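Local coordinates for hypothetical 33.3 KDA protein IN ade3-ser2 intergenic region (Saccharomyces cerevisiae, PDB 1ODF) that is probably an ATP-dependent kinase of the GLYK family, resembling bacterial pantothenate kinase in fold, although the substrate it phosphorylates is not yet known, at residues 15-20 / 56-61; 33-38 / 263-268; 94-99 / 129-134; 101-106 / 140-145; 206-211 / 257-262. All blocks are in the same frame, centred on the assembly; numbering follows the deposited sequence.

Contact 1: 15-20 / 56-61; sequences FLDKYI and MEKYGG
K58 and Y59, in the last turn of helix 44-59, reach over to D17 and I20 on helix 8-24 in a peripheral helix-helix contact of this P-loop kinase-like fold. The lysine chain bends at chi2 (-119°) and again at chi3, which brings its ammonium group alongside the carboxylate of D17. The resulting salt bridge is long, 3.7 Å from K58 NZ to D17 OD1, and the same oxygen has a stronger partner in H54 one turn earlier on the K58 helix. One residue on, the Y59 side chain crosses that of I20 at a slant and touches it through the phenol end, with I20 CG2 3.6 Å from Y59 OH. F24, further along helix 8-24, meets the same ring edge-to-face. Deeper between the helices, L16 packs on I51 and I20 on L55. A single water bridges the polar groups, held weakly by D17 OD1 and K58 NZ, and sits 2.7 Å from Y59 OH.

Contact 2: 33-38 / 263-268; sequences FIFFSG and ESLGSI
L265 and F35 cross at a slant, the leucine rising from the loop after helix 249-262 against the base of the phenylalanine. With L265 CG anti to its own backbone N (chi1 170°), the isobutyl group is directed at strand 32-37. Its two methyls divide the work. L265 CD2 lodges between alternate residues of the strand, 3.7 Å from F35 CB and 3.8 Å from S37 CB, while L265 CD1 lies 4.0 Å from F35 CD1. The ring is met at its edge, near its plane, by the carbonyl oxygen L265 O, and F33 CB lies over one face, offset toward the rim. S37 meets the leucine through CB, and its hydroxyl is hydrogen-bonded to L163 O. F36 turns away from the loop, and its side chain packs on T47, S48 and I51 of helix 44-59. This is buried apolar packing against the strand that runs into the P-loop, where G38, predicted to bind ATP, starts the Walker A segment of a P-loop kinase fold.

Contact 3: 94-99 / 129-134; sequences QGRGLP and PKYDKS. With SO4 (sulfate ion), chain C.
R96 stretches across to Y131 and K133, and a sulfate ion lies at its far end. From CB the chain sets out with CG between the backbone N and the carbonyl carbon (chi1 71°), then runs extended to NE. The first atom to meet the other segment is R96 CD, 3.6 Å from Y131 OH and slanted against the phenol ring, whose plane stands 62° from that of the guanidinium. R96 NE next gives an almost straight hydrogen bond to sulfate O2 at 3.0 Å, with the oxygen in the guanidinium plane. The flat group is covered on one face by the aliphatic part of K133, with K133 CG 3.5 Å above the plane, displaced toward the rim. At the tip, R96 NH1 turns to G138 O, while R96 NH2 bonds to sulfate O3 at 3.3 Å. K133, extended beyond CG and crossing the arginine nearly at right angles, adds weak bonds from NZ to the same two sulfate oxygens; Y74 OH is also hydrogen-bonded to the ion. The ion probably came from the crystallisation liquor, but its cationic setting near the predicted ATP site is consistent with a place for an anionic group. R96 belongs to the loop linking helices 77-86 and 104-114, and its partners lie at the end of strand 125-132, before helix 135-138.

Contact 4: 101-106 / 140-145; sequences THDMKL and GDRCPT
D103 OD1 is gripped by R142 NH2 and by a water, each at 3.1 Å, and the water in turn accepts from R142 NH1 at 2.8 Å, closing a small ring between the two charged groups. The direct bond, a salt bridge, is nearly straight (164°), lies in the guanidinium plane and uses the anti lone pair of the oxygen. Carboxylate and guanidinium are close to coplanar, 19° apart, although the side chains cross at about a right angle. R142 NH2 has a second, stronger acceptor in Y74 O; together with D103 and the water, this bond would hold the guanidinium in its rotation. The contact thus ties the N-terminus of helix 104-114 to edge strand 141-142 of the small antiparallel sheet. D103 is the N-cap of that helix, and L106 N donates to D103 OD2 at 3.2 Å from well above the carboxylate plane. The negative charge here is probably favoured by the helix dipole as well as by the arginine. L106 approaches R142 from the opposite direction and sets CD1 over one face of the guanidinium, displaced toward its rim and 3.3 Å from R142 NH1. P129 of strand 125-132 touches both side chains.

Contact 5: 206-211 / 257-262; sequences GIVFTT and NDFVRS
Strand 206-211 and helix 257-262 run at 123° to each other, their axes 9.6 Å apart at closest approach, and V208 and V260 bring their CA atoms nearest. V208 and F259 approach from opposite directions. F259 CG lies anti to its backbone N (chi1 166°), which carries the ring to the sheet, and its tip atom F259 CZ lands 3.5 Å from V208 CG2; the ring is tilted relative to this methyl. The second methyl, V208 CG1, lies between the two helix residues, 4.0 Å from F259 CE1 and 4.1 Å from V260 CG2. Two places on along the strand, T210 and V260 cross at a slant, with T210 OG1 3.9 Å from V260 CG2 and T210 CB 4.0 Å from V260 CG1. L265 and S37 also pack on the F259 ring, and T272 of strand 269-275 touches both valines, so the helix lies over the neighbouring strands of the central sheet. S262 OG donates to F259 O at 2.8 Å and is also hydrogen-bonded to S264 OG in the loop that follows. Across the interface, methyls, the far end of the F259 ring and the T210 side chain meet by van der Waals contact, consistent with a placement of the helix set mainly by shape and burial of apolar surface.

Contact 2 is fully buried and contact 5 partly buried, both packing apolar groups on the central sheet. Their strands are neighbours there, joined by probable backbone hydrogen bonds from F35 O to I207 N and from S37 O to F209 N, and L265 packs on F259 between them. Contact 1 lies further out and is mixed, a long salt bridge and a water beside ring-methyl packing; its helix 8-24 still reaches the core through I20 on I34 and F15 on I207. Contacts 3 and 4 are surface contacts beyond the chain's centre from contacts 2 and 5, sharing the small antiparallel sheet. Each turns on an arginine, one serving a sulfate and the other a helix-capping aspartate.

Contact 1: 15-20 / 56-61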
# COMPACT_ATOMS: atom_id res chain seq x y z
N PHE A 15 18.12 3.83 6.58
CA PHE A 15 17.51 2.69 7.25
C PHE A 15 17.72 1.37 6.49
O PHE A 15 18.13 0.37 7.08
CB PHE A 15 16.02 2.99 7.44
CG PHE A 15 15.18 1.78 7.81
CD1 PHE A 15 14.34 1.19 6.87
CD2 PHE A 15 15.20 1.27 9.11
CE1 PHE A 15 13.52 0.10 7.22
CE2 PHE A 15 14.38 0.18 9.47
CZ PHE A 15 13.54 -0.40 8.53
N LEU A 16 17.45 1.37 5.19
CA LEU A 16 17.59 0.15 4.41
C LEU A 16 19.02 -0.30 4.15
O LEU A 16 19.28 -1.51 4.09
CB LEU A 16 16.83 0.28 3.08
CG LEU A 16 15.30 0.31 3.21
CD1 LEU A 16 14.66 0.44 1.83
CD2 LEU A 16 14.82 -0.95 3.93
N ASP A 17 19.94 0.65 4.00
CA ASP A 17 21.34 0.31 3.74
C ASP A 17 21.99 -0.35 4.95
O ASP A 17 23.07 -0.92 4.85
CB ASP A 17 22.14 1.55 3.34
CG ASP A 17 21.97 1.90 1.87
OD1 ASP A 17 21.26 1.17 1.14
OD2 ASP A 17 22.57 2.92 1.43
N LYS A 18 21.33 -0.26 6.10
CA LYS A 18 21.83 -0.89 7.30
C LYS A 18 21.16 -2.25 7.47
O LYS A 18 21.83 -3.28 7.64
CB LYS A 18 21.54 -0.05 8.55
CG LYS A 18 21.64 -0.85 9.85
CD LYS A 18 21.37 -0.00 11.10
CE LYS A 18 21.28 -0.88 12.36
NZ LYS A 18 22.51 -1.67 12.64
N TYR A 19 19.83 -2.26 7.39
CA TYR A 19 19.09 -3.49 7.60
C TYR A 19 19.10 -4.56 6.51
O TYR A 19 19.09 -5.75 6.84
CB TYR A 19 17.65 -3.16 8.00
CG TYR A 19 17.56 -2.64 9.42
CD1 TYR A 19 17.68 -1.28 9.70
CD2 TYR A 19 17.41 -3.52 10.49
CE1 TYR A 19 17.66 -0.80 11.02
CE2 TYR A 19 17.38 -3.07 11.81
CZ TYR A 19 17.51 -1.71 12.07
OH TYR A 19 17.48 -1.27 13.37
N ILE A 20 19.11 -4.17 5.25
CA ILE A 20 19.11 -5.16 4.18
C ILE A 20 20.39 -6.01 4.24
O ILE A 20 20.32 -7.24 4.20
CB ILE A 20 18.92 -4.51 2.80
CG1 ILE A 20 17.44 -4.09 2.67
CG2 ILE A 20 19.30 -5.48 1.69
CD1 ILE A 20 17.09 -3.34 1.39
N MET A 56 18.11 -2.01 -7.29
CA MET A 56 18.39 -2.56 -8.60
C MET A 56 19.81 -2.19 -9.00
O MET A 56 20.51 -2.97 -9.64
CB MET A 56 17.42 -1.99 -9.62
CG MET A 56 15.99 -2.47 -9.45
SD MET A 56 15.61 -3.83 -10.56
CE MET A 56 14.93 -2.90 -11.95
N GLU A 57 20.22 -0.99 -8.61
CA GLU A 57 21.55 -0.51 -8.94
C GLU A 57 22.59 -1.09 -7.99
O GLU A 57 23.69 -1.45 -8.42
CB GLU A 57 21.61 1.02 -8.88
CG GLU A 57 20.72 1.71 -9.89
CD GLU A 57 20.84 3.22 -9.83
OE1 GLU A 57 20.62 3.79 -8.74
OE2 GLU A 57 21.15 3.83 -10.88
N LYS A 58 22.25 -1.19 -6.71
CA LYS A 58 23.18 -1.73 -5.73
C LYS A 58 23.45 -3.22 -5.92
O LYS A 58 24.60 -3.63 -6.04
CB LYS A 58 22.65 -1.49 -4.32
CG LYS A 58 22.58 -0.03 -3.89
CD LYS A 58 23.47 0.22 -2.68
CE LYS A 58 23.11 -0.69 -1.51
NZ LYS A 58 24.10 -0.60 -0.39
N TYR A 59 22.39 -4.01 -5.97
CA TYR A 59 22.53 -5.46 -6.10
C TYR A 59 22.40 -6.00 -7.52
O TYR A 59 22.78 -7.14 -7.79
CB TYR A 59 21.52 -6.14 -5.18
CG TYR A 59 21.72 -5.77 -3.72
CD1 TYR A 59 21.02 -4.71 -3.14
CD2 TYR A 59 22.66 -6.45 -2.94
CE1 TYR A 59 21.26 -4.32 -1.82
CE2 TYR A 59 22.91 -6.08 -1.62
CZ TYR A 59 22.22 -5.02 -1.06
OH TYR A 59 22.49 -4.66 0.24
N GLY A 60 21.87 -5.17 -8.41
CA GLY A 60 21.72 -5.57 -9.80
C GLY A 60 21.56 -7.05 -10.06
O GLY A 60 20.51 -7.63 -9.77
N GLY A 61 22.62 -7.67 -10.58
CA GLY A 61 22.57 -9.09 -10.91
C GLY A 61 22.82 -10.14 -9.84
O GLY A 61 22.76 -11.33 -10.13
O HOH W 1 21.77 -2.21 0.95

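Contact 2: 33-38 / 263-268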
# COMPACT_ATOMS: atom_id res chain seq x y z
N PHE A 33 10.55 -9.07 2.49
CA PHE A 33 9.58 -8.10 2.00
C PHE A 33 9.87 -6.70 2.54
O PHE A 33 10.43 -6.54 3.63
CB PHE A 33 8.16 -8.51 2.38
CG PHE A 33 7.58 -9.56 1.49
CD1 PHE A 33 8.14 -10.84 1.43
CD2 PHE A 33 6.50 -9.26 0.66
CE1 PHE A 33 7.63 -11.81 0.55
CE2 PHE A 33 5.99 -10.22 -0.22
CZ PHE A 33 6.56 -11.50 -0.27
N ILE A 34 9.52 -5.70 1.74
CA ILE A 34 9.69 -4.32 2.14
C ILE A 34 8.36 -3.61 1.84
O ILE A 34 7.98 -3.43 0.67
CB ILE A 34 10.84 -3.64 1.39
CG1 ILE A 34 12.15 -4.36 1.71
CG2 ILE A 34 10.95 -2.17 1.83
CD1 ILE A 34 13.35 -3.76 1.04
N PHE A 35 7.66 -3.25 2.91
CA PHE A 35 6.37 -2.59 2.81
C PHE A 35 6.45 -1.09 2.98
O PHE A 35 7.11 -0.59 3.90
CB PHE A 35 5.42 -3.13 3.89
CG PHE A 35 5.09 -4.58 3.75
CD1 PHE A 35 5.21 -5.44 4.85
CD2 PHE A 35 4.62 -5.11 2.54
CE1 PHE A 35 4.86 -6.79 4.75
CE2 PHE A 35 4.27 -6.46 2.43
CZ PHE A 35 4.39 -7.30 3.53
N PHE A 36 5.79 -0.37 2.07
CA PHE A 36 5.72 1.08 2.16
C PHE A 36 4.26 1.40 2.39
O PHE A 36 3.40 0.91 1.66
CB PHE A 36 6.21 1.77 0.89
CG PHE A 36 7.71 1.76 0.74
CD1 PHE A 36 8.38 0.60 0.36
CD2 PHE A 36 8.44 2.92 0.95
CE1 PHE A 36 9.76 0.60 0.20
CE2 PHE A 36 9.82 2.94 0.79
CZ PHE A 36 10.49 1.78 0.41
N SER A 37 4.00 2.20 3.42
CA SER A 37 2.64 2.60 3.79
C SER A 37 2.58 4.09 4.10
O SER A 37 3.42 4.63 4.82
CB SER A 37 2.18 1.80 5.01
OG SER A 37 0.80 1.96 5.24
N GLY A 38 1.56 4.75 3.56
CA GLY A 38 1.41 6.17 3.81
C GLY A 38 0.12 6.70 3.20
O GLY A 38 -0.38 6.14 2.24
N GLU A 263 4.07 0.47 15.38
CA GLU A 263 5.40 0.35 14.79
C GLU A 263 5.73 -1.11 14.45
O GLU A 263 6.79 -1.63 14.83
CB GLU A 263 6.46 0.88 15.75
CG GLU A 263 6.41 2.38 15.98
CD GLU A 263 7.52 2.83 16.91
OE1 GLU A 263 7.37 2.67 18.14
OE2 GLU A 263 8.55 3.33 16.42
N SER A 264 4.84 -1.78 13.74
CA SER A 264 5.11 -3.16 13.42
C SER A 264 4.71 -3.59 12.02
O SER A 264 4.41 -4.76 11.80
CB SER A 264 4.45 -4.08 14.46
OG SER A 264 3.04 -3.98 14.38
N LEU A 265 4.69 -2.65 11.08
CA LEU A 265 4.38 -3.00 9.70
C LEU A 265 5.45 -4.02 9.29
O LEU A 265 5.16 -4.99 8.60
CB LEU A 265 4.45 -1.76 8.80
CG LEU A 265 4.38 -2.03 7.29
CD1 LEU A 265 3.07 -2.73 6.94
CD2 LEU A 265 4.53 -0.73 6.52
N GLY A 266 6.68 -3.78 9.74
CA GLY A 266 7.77 -4.68 9.43
C GLY A 266 7.97 -5.67 10.57
O GLY A 266 7.93 -5.29 11.74
N SER A 267 8.17 -6.94 10.23
CA SER A 267 8.38 -7.97 11.25
C SER A 267 9.79 -7.88 11.86
O SER A 267 9.99 -8.24 13.01
CB SER A 267 8.16 -9.37 10.67
OG SER A 267 9.26 -9.78 9.88
N ILE A 268 10.76 -7.40 11.09
CA ILE A 268 12.12 -7.29 11.61
C ILE A 268 12.38 -5.91 12.20
O ILE A 268 12.86 -5.78 13.32
CB ILE A 268 13.15 -7.54 10.52
CG1 ILE A 268 12.95 -8.95 9.93
CG2 ILE A 268 14.55 -7.36 11.08
CD1 ILE A 268 13.77 -9.23 8.70

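Contact 3: 94-99 / 129-134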
# COMPACT_ATOMS: atom_id res chain seq x y z
N GLN A 94 -18.47 0.57 -4.02
CA GLN A 94 -18.85 0.83 -5.40
C GLN A 94 -17.62 1.39 -6.10
O GLN A 94 -17.13 2.47 -5.74
CB GLN A 94 -20.00 1.83 -5.46
CG GLN A 94 -21.29 1.38 -4.78
CD GLN A 94 -21.76 0.02 -5.28
OE1 GLN A 94 -21.76 -0.26 -6.48
NE2 GLN A 94 -22.17 -0.84 -4.34
N GLY A 95 -17.12 0.66 -7.08
CA GLY A 95 -15.94 1.09 -7.81
C GLY A 95 -14.65 0.73 -7.08
O GLY A 95 -14.64 0.60 -5.85
N ARG A 96 -13.57 0.58 -7.84
CA ARG A 96 -12.27 0.25 -7.27
C ARG A 96 -11.90 1.28 -6.20
O ARG A 96 -12.37 2.41 -6.23
CB ARG A 96 -11.20 0.26 -8.37
CG ARG A 96 -10.85 1.66 -8.89
CD ARG A 96 -9.67 1.63 -9.86
NE ARG A 96 -9.13 2.96 -10.10
CZ ARG A 96 -9.44 3.74 -11.13
NH1 ARG A 96 -10.31 3.33 -12.05
NH2 ARG A 96 -8.91 4.95 -11.23
N GLY A 97 -11.06 0.87 -5.26
CA GLY A 97 -10.65 1.79 -4.22
C GLY A 97 -10.30 1.21 -2.86
O GLY A 97 -9.13 0.98 -2.55
N LEU A 98 -11.31 0.97 -2.04
CA LEU A 98 -11.11 0.47 -0.69
C LEU A 98 -10.77 -1.01 -0.60
O LEU A 98 -10.90 -1.76 -1.58
CB LEU A 98 -12.36 0.73 0.16
CG LEU A 98 -12.76 2.16 0.53
CD1 LEU A 98 -11.61 2.83 1.27
CD2 LEU A 98 -13.14 2.96 -0.72
N PRO A 99 -10.32 -1.46 0.59
CA PRO A 99 -9.98 -2.87 0.79
C PRO A 99 -11.22 -3.67 0.39
O PRO A 99 -12.34 -3.32 0.77
CB PRO A 99 -9.71 -2.94 2.28
CG PRO A 99 -9.15 -1.60 2.59
CD PRO A 99 -10.05 -0.69 1.81
N PRO A 129 0.15 -9.06 -11.98
CA PRO A 129 -0.72 -8.22 -12.80
C PRO A 129 -0.33 -6.75 -12.84
O PRO A 129 0.43 -6.25 -12.00
CB PRO A 129 -2.09 -8.42 -12.17
CG PRO A 129 -1.75 -8.54 -10.72
CD PRO A 129 -0.54 -9.47 -10.74
N LYS A 130 -0.87 -6.07 -13.84
CA LYS A 130 -0.68 -4.64 -14.02
C LYS A 130 -2.07 -4.09 -14.30
O LYS A 130 -2.91 -4.77 -14.89
CB LYS A 130 0.28 -4.36 -15.18
CG LYS A 130 1.75 -4.43 -14.77
CD LYS A 130 2.04 -3.48 -13.60
CE LYS A 130 3.49 -3.58 -13.13
NZ LYS A 130 3.76 -2.79 -11.88
N TYR A 131 -2.33 -2.87 -13.85
CA TYR A 131 -3.65 -2.30 -14.03
C TYR A 131 -3.61 -1.09 -14.95
O TYR A 131 -2.57 -0.45 -15.11
CB TYR A 131 -4.21 -1.91 -12.65
CG TYR A 131 -5.70 -1.67 -12.61
CD1 TYR A 131 -6.60 -2.73 -12.62
CD2 TYR A 131 -6.21 -0.37 -12.52
CE1 TYR A 131 -7.98 -2.51 -12.55
CE2 TYR A 131 -7.58 -0.14 -12.44
CZ TYR A 131 -8.45 -1.21 -12.45
OH TYR A 131 -9.80 -0.98 -12.34
N ASP A 132 -4.76 -0.78 -15.55
CA ASP A 132 -4.88 0.36 -16.45
C ASP A 132 -6.14 1.12 -16.03
O ASP A 132 -7.25 0.68 -16.32
CB ASP A 132 -5.02 -0.12 -17.90
CG ASP A 132 -5.21 1.02 -18.89
OD1 ASP A 132 -5.28 0.74 -20.10
OD2 ASP A 132 -5.28 2.20 -18.45
N LYS A 133 -5.94 2.24 -15.35
CA LYS A 133 -7.05 3.07 -14.85
C LYS A 133 -7.80 3.88 -15.90
O LYS A 133 -8.93 4.34 -15.65
CB LYS A 133 -6.54 4.03 -13.76
CG LYS A 133 -5.95 3.35 -12.54
CD LYS A 133 -5.50 4.39 -11.51
CE LYS A 133 -4.80 3.75 -10.32
NZ LYS A 133 -4.42 4.76 -9.29
N SER A 134 -7.20 4.07 -17.07
CA SER A 134 -7.83 4.84 -18.14
C SER A 134 -8.95 4.06 -18.82
O SER A 134 -9.83 4.64 -19.45
CB SER A 134 -6.79 5.25 -19.19
OG SER A 134 -6.30 4.12 -19.90
S SO4 C . -7.57 5.28 -7.57
O1 SO4 C . -9.00 5.44 -7.22
O2 SO4 C . -7.32 3.88 -7.93
O3 SO4 C . -7.24 6.16 -8.71
O4 SO4 C . -6.74 5.65 -6.42

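Contact 4: 101-106 / 140-145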
# COMPACT_ATOMS: atom_id res chain seq x y z
N THR A 101 -11.64 -4.41 -2.91
CA THR A 101 -11.69 -4.18 -4.34
C THR A 101 -10.47 -4.76 -5.05
O THR A 101 -10.21 -4.45 -6.22
CB THR A 101 -11.79 -2.67 -4.67
OG1 THR A 101 -10.62 -1.99 -4.19
CG2 THR A 101 -13.04 -2.06 -4.04
N HIS A 102 -9.72 -5.61 -4.35
CA HIS A 102 -8.55 -6.24 -4.94
C HIS A 102 -8.78 -7.74 -5.13
O HIS A 102 -9.57 -8.36 -4.42
CB HIS A 102 -7.31 -6.03 -4.07
CG HIS A 102 -6.85 -4.60 -4.01
ND1 HIS A 102 -7.31 -3.71 -3.07
CD2 HIS A 102 -5.99 -3.92 -4.80
CE1 HIS A 102 -6.75 -2.53 -3.28
NE2 HIS A 102 -5.94 -2.63 -4.32
N ASP A 103 -8.06 -8.32 -6.08
CA ASP A 103 -8.17 -9.74 -6.37
C ASP A 103 -7.28 -10.55 -5.42
O ASP A 103 -6.10 -10.78 -5.70
CB ASP A 103 -7.76 -9.98 -7.83
CG ASP A 103 -8.11 -11.37 -8.31
OD1 ASP A 103 -8.07 -11.59 -9.54
OD2 ASP A 103 -8.42 -12.24 -7.46
N MET A 104 -7.86 -10.99 -4.31
CA MET A 104 -7.13 -11.75 -3.30
C MET A 104 -6.69 -13.12 -3.76
O MET A 104 -5.61 -13.59 -3.41
CB MET A 104 -7.96 -11.89 -2.03
CG MET A 104 -8.48 -10.57 -1.49
SD MET A 104 -7.19 -9.29 -1.48
CE MET A 104 -6.10 -9.93 -0.17
N LYS A 105 -7.54 -13.78 -4.55
CA LYS A 105 -7.21 -15.12 -5.04
C LYS A 105 -5.93 -15.05 -5.85
O LYS A 105 -5.04 -15.89 -5.70
CB LYS A 105 -8.34 -15.67 -5.91
CG LYS A 105 -8.78 -17.08 -5.52
CD LYS A 105 -9.09 -17.17 -4.02
CE LYS A 105 -9.61 -18.54 -3.61
NZ LYS A 105 -10.98 -18.82 -4.16
N LEU A 106 -5.84 -14.02 -6.69
CA LEU A 106 -4.67 -13.82 -7.53
C LEU A 106 -3.45 -13.50 -6.67
O LEU A 106 -2.35 -13.95 -6.95
CB LEU A 106 -4.93 -12.68 -8.52
CG LEU A 106 -4.18 -12.73 -9.86
CD1 LEU A 106 -4.39 -11.41 -10.60
CD2 LEU A 106 -2.70 -12.97 -9.63
N GLY A 140 -11.35 1.74 -15.18
CA GLY A 140 -10.19 0.87 -15.10
C GLY A 140 -10.42 -0.61 -15.36
O GLY A 140 -11.54 -1.11 -15.26
N ASP A 141 -9.33 -1.30 -15.69
CA ASP A 141 -9.36 -2.74 -15.96
C ASP A 141 -7.93 -3.29 -15.91
O ASP A 141 -6.96 -2.53 -15.97
CB ASP A 141 -9.97 -2.99 -17.34
CG ASP A 141 -10.37 -4.44 -17.55
OD1 ASP A 141 -10.75 -4.79 -18.69
OD2 ASP A 141 -10.32 -5.22 -16.58
N ARG A 142 -7.80 -4.60 -15.78
CA ARG A 142 -6.49 -5.23 -15.72
C ARG A 142 -5.85 -5.27 -17.11
O ARG A 142 -6.55 -5.47 -18.11
CB ARG A 142 -6.61 -6.64 -15.15
CG ARG A 142 -5.29 -7.42 -15.07
CD ARG A 142 -5.50 -8.73 -14.34
NE ARG A 142 -6.04 -8.50 -13.00
CZ ARG A 142 -6.63 -9.42 -12.25
NH1 ARG A 142 -6.76 -10.67 -12.70
NH2 ARG A 142 -7.10 -9.11 -11.05
N CYS A 143 -4.54 -5.08 -17.17
CA CYS A 143 -3.82 -5.12 -18.45
C CYS A 143 -3.81 -6.55 -18.98
O CYS A 143 -3.84 -7.51 -18.21
CB CYS A 143 -2.37 -4.64 -18.27
SG CYS A 143 -2.18 -2.90 -17.79
N PRO A 144 -3.78 -6.71 -20.32
CA PRO A 144 -3.77 -8.04 -20.94
C PRO A 144 -2.44 -8.73 -20.63
O PRO A 144 -2.30 -9.94 -20.80
CB PRO A 144 -3.92 -7.73 -22.43
CG PRO A 144 -4.63 -6.39 -22.45
CD PRO A 144 -3.91 -5.65 -21.34
N THR A 145 -1.47 -7.94 -20.18
CA THR A 145 -0.16 -8.47 -19.83
C THR A 145 0.43 -7.73 -18.63
O THR A 145 0.51 -6.49 -18.61
CB THR A 145 0.81 -8.35 -21.03
OG1 THR A 145 0.88 -6.98 -21.46
CG2 THR A 145 0.33 -9.22 -22.19
O HOH W 2 -7.97 -13.11 -12.19

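Contact 5: 206-211 / 257-262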
# COMPACT_ATOMS: atom_id res chain seq x y z
N GLY A 206 9.65 -2.34 7.37
CA GLY A 206 8.56 -1.45 7.07
C GLY A 206 8.93 0.01 7.04
O GLY A 206 9.75 0.47 7.84
N ILE A 207 8.32 0.74 6.11
CA ILE A 207 8.53 2.17 5.97
C ILE A 207 7.16 2.80 6.14
O ILE A 207 6.27 2.62 5.30
CB ILE A 207 9.05 2.56 4.57
CG1 ILE A 207 10.19 1.61 4.13
CG2 ILE A 207 9.47 4.04 4.57
CD1 ILE A 207 11.44 1.73 4.95
N VAL A 208 6.98 3.53 7.23
CA VAL A 208 5.70 4.15 7.52
C VAL A 208 5.76 5.66 7.47
O VAL A 208 6.62 6.29 8.10
CB VAL A 208 5.18 3.70 8.91
CG1 VAL A 208 3.88 4.46 9.25
CG2 VAL A 208 4.92 2.20 8.91
N PHE A 209 4.82 6.23 6.72
CA PHE A 209 4.69 7.67 6.56
C PHE A 209 3.43 8.10 7.29
O PHE A 209 2.34 7.57 7.01
CB PHE A 209 4.51 8.06 5.08
CG PHE A 209 5.78 8.11 4.27
CD1 PHE A 209 6.84 7.24 4.52
CD2 PHE A 209 5.90 9.02 3.22
CE1 PHE A 209 7.99 7.28 3.73
CE2 PHE A 209 7.04 9.06 2.43
CZ PHE A 209 8.09 8.18 2.68
N THR A 210 3.56 9.03 8.23
CA THR A 210 2.39 9.56 8.89
C THR A 210 2.52 11.09 8.82
O THR A 210 3.56 11.61 8.43
CB THR A 210 2.26 9.08 10.36
OG1 THR A 210 0.91 9.32 10.80
CG2 THR A 210 3.22 9.82 11.27
N THR A 211 1.46 11.82 9.17
CA THR A 211 1.51 13.27 9.11
C THR A 211 0.93 13.91 10.37
O THR A 211 0.32 13.21 11.18
CB THR A 211 0.76 13.77 7.84
OG1 THR A 211 0.90 15.19 7.72
CG2 THR A 211 -0.71 13.40 7.91
N ASN A 257 -4.20 5.15 13.63
CA ASN A 257 -3.58 5.29 14.94
C ASN A 257 -2.90 4.00 15.45
O ASN A 257 -1.70 4.00 15.70
CB ASN A 257 -4.62 5.78 15.95
CG ASN A 257 -4.01 6.11 17.29
OD1 ASN A 257 -2.80 5.96 17.49
ND2 ASN A 257 -4.84 6.56 18.21
N ASP A 258 -3.66 2.92 15.59
CA ASP A 258 -3.08 1.66 16.06
C ASP A 258 -1.92 1.24 15.17
O ASP A 258 -0.84 0.89 15.66
CB ASP A 258 -4.11 0.53 16.07
CG ASP A 258 -5.35 0.87 16.87
OD1 ASP A 258 -5.20 1.44 17.97
OD2 ASP A 258 -6.47 0.54 16.40
N PHE A 259 -2.14 1.30 13.86
CA PHE A 259 -1.11 0.92 12.91
C PHE A 259 0.19 1.70 13.10
O PHE A 259 1.25 1.10 13.31
CB PHE A 259 -1.62 1.12 11.48
CG PHE A 259 -0.53 1.09 10.46
CD1 PHE A 259 -0.35 2.16 9.59
CD2 PHE A 259 0.35 0.01 10.39
CE1 PHE A 259 0.70 2.17 8.67
CE2 PHE A 259 1.40 0.00 9.49
CZ PHE A 259 1.58 1.09 8.62
N VAL A 260 0.13 3.02 13.02
CA VAL A 260 1.33 3.82 13.16
C VAL A 260 1.99 3.72 14.54
O VAL A 260 3.21 3.59 14.64
CB VAL A 260 1.05 5.31 12.84
CG1 VAL A 260 2.30 6.16 13.07
CG2 VAL A 260 0.57 5.45 11.40
N ARG A 261 1.18 3.76 15.59
CA ARG A 261 1.70 3.71 16.96
C ARG A 261 2.34 2.37 17.29
O ARG A 261 3.33 2.31 18.02
CB ARG A 261 0.57 4.02 17.95
CG ARG A 261 1.03 4.55 19.32
CD ARG A 261 -0.16 4.96 20.20
NE ARG A 261 -0.93 6.07 19.63
CZ ARG A 261 -0.55 7.34 19.65
NH1 ARG A 261 0.60 7.69 20.22
NH2 ARG A 261 -1.31 8.28 19.09
N SER A 262 1.79 1.30 16.73
CA SER A 262 2.29 -0.06 16.96
C SER A 262 3.70 -0.28 16.42
O SER A 262 4.43 -1.13 16.92
CB SER A 262 1.35 -1.08 16.33
OG SER A 262 1.62 -1.20 14.93